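PDB 1V9N: malate dehydrogenase from Pyrococcus horikoshii, which catalyses the NAD-dependent, reversible oxidation of (S)-malate to oxaloacetate, a step of the tricarboxylic acid cycle. Local coordinates for residues Arg18-Ile23 with Asn43-Asp48; His55-Leu60 with Glu346-Ile351. All coordinates share one frame; numbering follows the deposited sequence.

Interaction 1: residues Arg18-Ile23 with Asn43-Asp48; sequences RLFSFI and NLVMAD
A buried, apolar helix-to-helix contact joins Arg18-Ile23, on helix 16-29, to Asn43-Asp48, on helix 34-49, near the start of the chain. The two segments run roughly antiparallel, their N-to-C directions 148° apart, and the segment axes approach to 10.0 Å, a spacing that branched aliphatic side chains can bridge. Val45 is central. Its CG1 lies anti to the backbone N (chi1 174°), and the other branch, CG2, reaches across to the backbone of Phe20, 4.0 Å from Phe20 CA. The same methyl touches CD1 of Ile23 at 3.8 Å, and CD1 of the Phe20 ring also meets it, the two side chains crossing at about a right angle. Ile23 suits its place because its extended CG1-CD1 arm carries a methyl to both Val45 CG2 and Leu44 CB. One turn along, Leu19 CD2 lies 3.8 Å from Asp48 OD2. This is contact without a hydrogen bond; the carboxylate oxygen instead accepts one from the backbone N of Val57, which satisfies it in its buried position. Strand 338-341 lies against the pair, Ile338 touching Leu19, Val45 and Asp48, while helix 60-69 contributes Leu60 against Ile23 and Tyr63 against Leu44.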
loop_
_atom_site.group_PDB
_atom_site.type_symbol
_atom_site.label_atom_id
_atom_site.label_comp_id
_atom_site.label_asym_id
_atom_site.label_seq_id
_atom_site.Cartn_x
_atom_site.Cartn_y
_atom_site.Cartn_z
ATOM N N ARG A 18 3.018 25.521 -24.724
ATOM C CA ARG A 18 2.776 25.149 -26.110
ATOM C C ARG A 18 2.209 23.741 -26.203
ATOM O O ARG A 18 1.269 23.488 -26.956
ATOM C CB ARG A 18 4.079 25.243 -26.905
ATOM C CG ARG A 18 3.955 24.915 -28.382
ATOM C CD ARG A 18 5.081 25.587 -29.145
ATOM N NE ARG A 18 5.006 27.039 -28.995
ATOM C CZ ARG A 18 5.963 27.886 -29.363
ATOM N NH1 ARG A 18 7.084 27.430 -29.906
ATOM N NH2 ARG A 18 5.794 29.191 -29.188
ATOM N N LEU A 19 2.789 22.824 -25.437
ATOM C CA LEU A 19 2.330 21.442 -25.433
ATOM C C LEU A 19 0.899 21.403 -24.909
ATOM O O LEU A 19 0.044 20.699 -25.449
ATOM C CB LEU A 19 3.235 20.585 -24.545
ATOM C CG LEU A 19 2.961 19.079 -24.542
ATOM C CD1 LEU A 19 3.128 18.526 -25.951
ATOM C CD2 LEU A 19 3.915 18.387 -23.588
ATOM N N PHE A 20 0.646 22.185 -23.865
ATOM C CA PHE A 20 -0.671 22.257 -23.249
ATOM C C PHE A 20 -1.751 22.704 -24.230
ATOM O O PHE A 20 -2.782 22.046 -24.363
ATOM C CB PHE A 20 -0.650 23.229 -22.067
ATOM C CG PHE A 20 -1.958 23.322 -21.337
ATOM C CD1 PHE A 20 -2.222 22.496 -20.248
ATOM C CD2 PHE A 20 -2.935 24.222 -21.746
ATOM C CE1 PHE A 20 -3.440 22.568 -19.578
ATOM C CE2 PHE A 20 -4.158 24.298 -21.081
ATOM C CZ PHE A 20 -4.408 23.467 -19.995
ATOM N N SER A 21 -1.520 23.835 -24.896
ATOM C CA SER A 21 -2.492 24.375 -25.846
ATOM C C SER A 21 -2.714 23.416 -27.014
ATOM O O SER A 21 -3.807 23.333 -27.560
ATOM C CB SER A 21 -2.026 25.737 -26.374
ATOM O OG SER A 21 -0.807 25.612 -27.084
ATOM N N PHE A 22 -1.668 22.696 -27.391
ATOM C CA PHE A 22 -1.773 21.734 -28.474
ATOM C C PHE A 22 -2.802 20.670 -28.100
ATOM O O PHE A 22 -3.778 20.453 -28.824
ATOM C CB PHE A 22 -0.422 21.069 -28.727
ATOM C CG PHE A 22 -0.506 19.859 -29.610
ATOM C CD1 PHE A 22 -0.849 19.983 -30.951
ATOM C CD2 PHE A 22 -0.287 18.589 -29.089
ATOM C CE1 PHE A 22 -0.977 18.860 -31.758
ATOM C CE2 PHE A 22 -0.413 17.456 -29.890
ATOM C CZ PHE A 22 -0.759 17.593 -31.224
ATOM N N ILE A 23 -2.582 20.015 -26.960
ATOM C CA ILE A 23 -3.486 18.973 -26.482
ATOM C C ILE A 23 -4.924 19.473 -26.457
ATOM O O ILE A 23 -5.836 18.778 -26.901
ATOM C CB ILE A 23 -3.095 18.493 -25.055
ATOM C CG1 ILE A 23 -1.708 17.853 -25.088
ATOM C CG2 ILE A 23 -4.119 17.485 -24.532
ATOM C CD1 ILE A 23 -1.138 17.562 -23.709
ATOM N N ASN A 43 -3.309 16.926 -16.759
ATOM C CA ASN A 43 -2.845 15.626 -16.290
ATOM C C ASN A 43 -1.705 15.059 -17.139
ATOM O O ASN A 43 -0.702 14.576 -16.603
ATOM C CB ASN A 43 -4.031 14.646 -16.251
ATOM C CG ASN A 43 -3.602 13.211 -16.048
ATOM O OD1 ASN A 43 -3.186 12.542 -16.991
ATOM N ND2 ASN A 43 -3.705 12.723 -14.812
ATOM N N LEU A 44 -1.849 15.118 -18.458
ATOM C CA LEU A 44 -0.815 14.593 -19.343
ATOM C C LEU A 44 0.454 15.444 -19.303
ATOM O O LEU A 44 1.560 14.913 -19.350
ATOM C CB LEU A 44 -1.332 14.504 -20.788
ATOM C CG LEU A 44 -2.476 13.517 -21.053
ATOM C CD1 LEU A 44 -2.822 13.514 -22.544
ATOM C CD2 LEU A 44 -2.058 12.124 -20.612
ATOM N N VAL A 45 0.292 16.761 -19.219
ATOM C CA VAL A 45 1.440 17.661 -19.177
ATOM C C VAL A 45 2.200 17.495 -17.870
ATOM O O VAL A 45 3.430 17.550 -17.851
ATOM C CB VAL A 45 1.005 19.140 -19.349
ATOM C CG1 VAL A 45 2.201 20.071 -19.146
ATOM C CG2 VAL A 45 0.430 19.345 -20.749
HETATM N N MSE A 46 1.475 17.281 -16.774
HETATM C CA MSE A 46 2.140 17.092 -15.493
HETATM C C MSE A 46 3.044 15.868 -15.576
HETATM O O MSE A 46 4.160 15.879 -15.055
HETATM C CB MSE A 46 1.127 16.904 -14.360
HETATM C CG MSE A 46 1.806 16.652 -13.011
HETATM SE SE MSE A 46 0.585 16.399 -11.541
HETATM C CE MSE A 46 0.062 18.234 -11.298
ATOM N N ALA A 47 2.560 14.812 -16.230
ATOM C CA ALA A 47 3.336 13.586 -16.384
ATOM C C ALA A 47 4.625 13.855 -17.161
ATOM O O ALA A 47 5.694 13.362 -16.800
ATOM C CB ALA A 47 2.507 12.524 -17.107
ATOM N N ASP A 48 4.521 14.624 -18.239
ATOM C CA ASP A 48 5.698 14.947 -19.036
ATOM C C ASP A 48 6.669 15.813 -18.224
ATOM O O ASP A 48 7.876 15.590 -18.254
ATOM C CB ASP A 48 5.292 15.666 -20.325
ATOM C CG ASP A 48 4.661 14.727 -21.342
ATOM O OD1 ASP A 48 5.284 13.688 -21.662
ATOM O OD2 ASP A 48 3.545 15.024 -21.821
#

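Interaction 2: residues His55-Leu60 with Glu346-Ile351; sequences HGVQRL and EELNEI. With NDP (NADPH dihydro-nicotinamide-adenine-dinucleotide phosphate), chain B.
Leu348 and Val57 cross at about a right angle where the loop His55-Leu60 meets Glu346-Ile351 of helix 342-355. Leu348 has CG anti to its carbonyl carbon (chi1 -62°), which brings its forked end nearer the loop than its CB direction suggests. CD1 of Leu348 touches Val57 CG2 at 3.9 Å, while the other branch, CD2, meets Leu60 CD2 at 4.1 Å, again with the chains crossed. The fork of a leucine thus serves two partners; Ile351 extends the apolar patch, its CD1 lying 4.4 Å from Leu60 CD2. Beside this patch the chemistry turns polar. Glu347 stretches out from the helix, and a water donates to its OE2 at 2.7 Å and to Val57 O at 2.9 Å, a bridge in place of any direct hydrogen bond between the segments. Val57 O also accepts from Leu60 N, so two donors grip it. At the far end His55 turns to the cofactor. One face of its imidazole carries O4D of the nicotinamide-side ribose of NADPH, 3.0 Å above the ring plane; on the opposite face Arg59 NE stands 4.2 Å above it, toward the rim, the guanidinium turned edge-on so that His55 CD2 lies in its plane. His55 NE2 comes within 3.0 Å of C2N of the nicotinamide ring. An alanine here would probably cost the cofactor this flat surface against its ribose and nicotinamide, and the Arg59 guanidinium the CD2 at its edge. The ring of His127 also meets that of His55. The arrangement is that of a cofactor-pocket loop in the LDH2/MDH2 fold: His55 contacts the nicotinamide end of NADPH, and a short 3-10 turn at Val57-Gln58 leads to Arg59, the N-cap of helix 60-69.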
loop_
_atom_site.group_PDB
_atom_site.type_symbol
_atom_site.label_atom_id
_atom_site.label_comp_id
_atom_site.label_asym_id
_atom_site.label_seq_id
_atom_site.Cartn_x
_atom_site.Cartn_y
_atom_site.Cartn_z
ATOM N N HIS A 55 3.354 8.131 -19.450
ATOM C CA HIS A 55 1.985 8.596 -19.226
ATOM C C HIS A 55 1.695 10.028 -19.662
ATOM O O HIS A 55 0.683 10.605 -19.271
ATOM C CB HIS A 55 1.611 8.413 -17.750
ATOM C CG HIS A 55 1.484 6.979 -17.344
ATOM N ND1 HIS A 55 2.568 6.134 -17.244
ATOM C CD2 HIS A 55 0.391 6.216 -17.107
ATOM C CE1 HIS A 55 2.150 4.911 -16.968
ATOM N NE2 HIS A 55 0.833 4.934 -16.881
ATOM N N GLY A 56 2.578 10.594 -20.481
ATOM C CA GLY A 56 2.391 11.955 -20.952
ATOM C C GLY A 56 1.712 12.029 -22.308
ATOM O O GLY A 56 0.881 11.181 -22.637
ATOM N N VAL A 57 2.068 13.040 -23.100
ATOM C CA VAL A 57 1.478 13.229 -24.425
ATOM C C VAL A 57 1.623 12.005 -25.326
ATOM O O VAL A 57 0.849 11.820 -26.265
ATOM C CB VAL A 57 2.096 14.443 -25.152
ATOM C CG1 VAL A 57 1.796 15.710 -24.382
ATOM C CG2 VAL A 57 3.595 14.253 -25.303
ATOM N N GLN A 58 2.620 11.177 -25.045
ATOM C CA GLN A 58 2.849 9.972 -25.830
ATOM C C GLN A 58 1.591 9.101 -25.839
ATOM O O GLN A 58 1.462 8.187 -26.650
ATOM C CB GLN A 58 4.007 9.177 -25.232
ATOM C CG GLN A 58 4.337 7.910 -25.992
ATOM C CD GLN A 58 5.039 6.886 -25.127
ATOM O OE1 GLN A 58 4.440 6.307 -24.218
ATOM N NE2 GLN A 58 6.317 6.659 -25.401
ATOM N N ARG A 59 0.666 9.398 -24.933
ATOM C CA ARG A 59 -0.573 8.640 -24.800
ATOM C C ARG A 59 -1.771 9.391 -25.340
ATOM O O ARG A 59 -2.912 8.998 -25.109
ATOM C CB ARG A 59 -0.814 8.347 -23.333
ATOM C CG ARG A 59 0.373 7.729 -22.664
ATOM C CD ARG A 59 0.224 6.248 -22.669
ATOM N NE ARG A 59 0.064 5.738 -21.318
ATOM C CZ ARG A 59 -0.189 4.465 -21.055
ATOM N NH1 ARG A 59 -0.311 3.614 -22.060
ATOM N NH2 ARG A 59 -0.293 4.038 -19.806
ATOM N N LEU A 60 -1.518 10.491 -26.034
ATOM C CA LEU A 60 -2.608 11.267 -26.591
ATOM C C LEU A 60 -3.297 10.464 -27.693
ATOM O O LEU A 60 -4.516 10.525 -27.850
ATOM C CB LEU A 60 -2.084 12.585 -27.157
ATOM C CG LEU A 60 -3.167 13.488 -27.746
ATOM C CD1 LEU A 60 -4.104 13.955 -26.636
ATOM C CD2 LEU A 60 -2.514 14.676 -28.444
ATOM N N GLU A 346 6.704 13.470 -34.068
ATOM C CA GLU A 346 6.213 13.222 -35.422
ATOM C C GLU A 346 4.780 12.720 -35.305
ATOM O O GLU A 346 3.886 13.147 -36.035
ATOM C CB GLU A 346 7.078 12.161 -36.113
ATOM C CG GLU A 346 8.531 12.577 -36.333
ATOM C CD GLU A 346 9.415 11.429 -36.810
ATOM O OE1 GLU A 346 10.595 11.683 -37.143
ATOM O OE2 GLU A 346 8.937 10.273 -36.846
ATOM N N GLU A 347 4.582 11.808 -34.362
ATOM C CA GLU A 347 3.284 11.211 -34.090
ATOM C C GLU A 347 2.241 12.278 -33.751
ATOM O O GLU A 347 1.116 12.234 -34.242
ATOM C CB GLU A 347 3.438 10.220 -32.935
ATOM C CG GLU A 347 2.158 9.575 -32.425
ATOM C CD GLU A 347 2.428 8.635 -31.259
ATOM O OE1 GLU A 347 3.101 7.602 -31.472
ATOM O OE2 GLU A 347 1.981 8.934 -30.130
ATOM N N LEU A 348 2.623 13.243 -32.921
ATOM C CA LEU A 348 1.712 14.310 -32.523
ATOM C C LEU A 348 1.333 15.223 -33.687
ATOM O O LEU A 348 0.201 15.695 -33.768
ATOM C CB LEU A 348 2.327 15.145 -31.392
ATOM C CG LEU A 348 2.615 14.404 -30.083
ATOM C CD1 LEU A 348 3.162 15.379 -29.050
ATOM C CD2 LEU A 348 1.340 13.749 -29.573
ATOM N N ASN A 349 2.278 15.483 -34.585
ATOM C CA ASN A 349 1.982 16.332 -35.731
ATOM C C ASN A 349 1.070 15.598 -36.713
ATOM O O ASN A 349 0.251 16.216 -37.385
ATOM C CB ASN A 349 3.277 16.786 -36.416
ATOM C CG ASN A 349 3.998 17.863 -35.625
ATOM O OD1 ASN A 349 3.389 18.852 -35.206
ATOM N ND2 ASN A 349 5.300 17.682 -35.421
ATOM N N GLU A 350 1.207 14.279 -36.785
ATOM C CA GLU A 350 0.355 13.478 -37.657
ATOM C C GLU A 350 -1.076 13.543 -37.106
ATOM O O GLU A 350 -2.043 13.647 -37.864
ATOM C CB GLU A 350 0.843 12.029 -37.694
ATOM C CG GLU A 350 -0.045 11.079 -38.485
ATOM C CD GLU A 350 -0.203 11.485 -39.945
ATOM O OE1 GLU A 350 -0.822 12.542 -40.210
ATOM O OE2 GLU A 350 0.293 10.746 -40.827
ATOM N N ILE A 351 -1.203 13.487 -35.783
ATOM C CA ILE A 351 -2.510 13.576 -35.137
ATOM C C ILE A 351 -3.124 14.932 -35.463
ATOM O O ILE A 351 -4.322 15.033 -35.747
ATOM C CB ILE A 351 -2.397 13.439 -33.595
ATOM C CG1 ILE A 351 -2.083 11.990 -33.223
ATOM C CG2 ILE A 351 -3.690 13.907 -32.926
ATOM C CD1 ILE A 351 -1.948 11.759 -31.722
HETATM P PA NDP B . 8.935 5.290 -10.266
HETATM O O1A NDP B . 9.331 6.249 -11.269
HETATM O O2A NDP B . 9.745 4.067 -9.929
HETATM O O5B NDP B . 8.656 6.135 -8.888
HETATM C C5B NDP B . 8.210 5.482 -7.685
HETATM C C4B NDP B . 8.032 6.607 -6.647
HETATM O O4B NDP B . 9.280 6.642 -5.933
HETATM C C3B NDP B . 7.793 8.007 -7.140
HETATM O O3B NDP B . 6.849 8.646 -6.228
HETATM C C2B NDP B . 9.106 8.705 -7.115
HETATM O O2B NDP B . 9.098 10.139 -7.009
HETATM C C1B NDP B . 9.791 7.973 -6.002
HETATM N N9A NDP B . 11.263 7.815 -6.159
HETATM C C8A NDP B . 12.026 7.561 -7.334
HETATM N N7A NDP B . 13.305 7.465 -7.054
HETATM C C5A NDP B . 13.425 7.648 -5.706
HETATM C C6A NDP B . 14.517 7.657 -4.780
HETATM N N6A NDP B . 15.765 7.446 -5.211
HETATM N N1A NDP B . 14.280 7.880 -3.441
HETATM C C2A NDP B . 13.002 8.093 -2.987
HETATM N N3A NDP B . 11.908 8.099 -3.778
HETATM C C4A NDP B . 12.186 7.869 -5.139
HETATM O O3 NDP B . 7.466 4.764 -10.456
HETATM P PN NDP B . 6.634 3.910 -11.502
HETATM O O1N NDP B . 6.155 2.751 -10.755
HETATM O O2N NDP B . 7.627 3.673 -12.605
HETATM O O5D NDP B . 5.490 4.943 -11.896
HETATM C C5D NDP B . 5.070 5.166 -13.271
HETATM C C4D NDP B . 3.916 6.239 -13.328
HETATM O O4D NDP B . 2.870 5.665 -14.092
HETATM C C3D NDP B . 3.264 6.647 -11.984
HETATM O O3D NDP B . 3.062 8.066 -12.001
HETATM C C2D NDP B . 1.978 5.843 -11.895
HETATM O O2D NDP B . 1.003 6.506 -11.118
HETATM C C1D NDP B . 1.622 5.686 -13.397
HETATM N N1N NDP B . 0.875 4.440 -13.719
HETATM C C2N NDP B . -0.457 4.607 -14.191
HETATM C C3N NDP B . -1.192 3.394 -14.519
HETATM C C7N NDP B . -2.566 3.498 -15.021
HETATM O O7N NDP B . -3.251 2.515 -15.327
HETATM N N7N NDP B . -3.153 4.717 -15.170
HETATM C C4N NDP B . -0.536 2.136 -14.352
HETATM C C5N NDP B . 0.764 1.998 -13.882
HETATM C C6N NDP B . 1.479 3.151 -13.568
HETATM P P2B NDP B . 9.300 11.143 -8.177
HETATM O O1X NDP B . 10.175 12.157 -7.566
HETATM O O2X NDP B . 7.984 11.727 -8.581
HETATM O O3X NDP B . 9.970 10.440 -9.353
HETATM O O HOH W 1 0.297 10.465 -28.757
#

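Interactions 1 and 2 are both buried and lie on the same side of the chain's centre, their centres 10 Å apart. They follow in series: the second helix of interaction 1 leads into the loop His55-Leu60. Interaction 1 joins helices close in sequence and is almost wholly apolar, with no hydrogen bond across it; interaction 2 brings together segments 286 residues apart, adds a bridging water and ends at the cofactor. The two touch directly. The Asp48 carboxylate ties the second helix to the start of the 3-10 turn, and Phe22, on the first helix, packs against Leu348. Helix 16-29 therefore serves both contacts. Interaction 2 lies somewhat farther from the chain's centre, and its charged Glu347 is partly exposed.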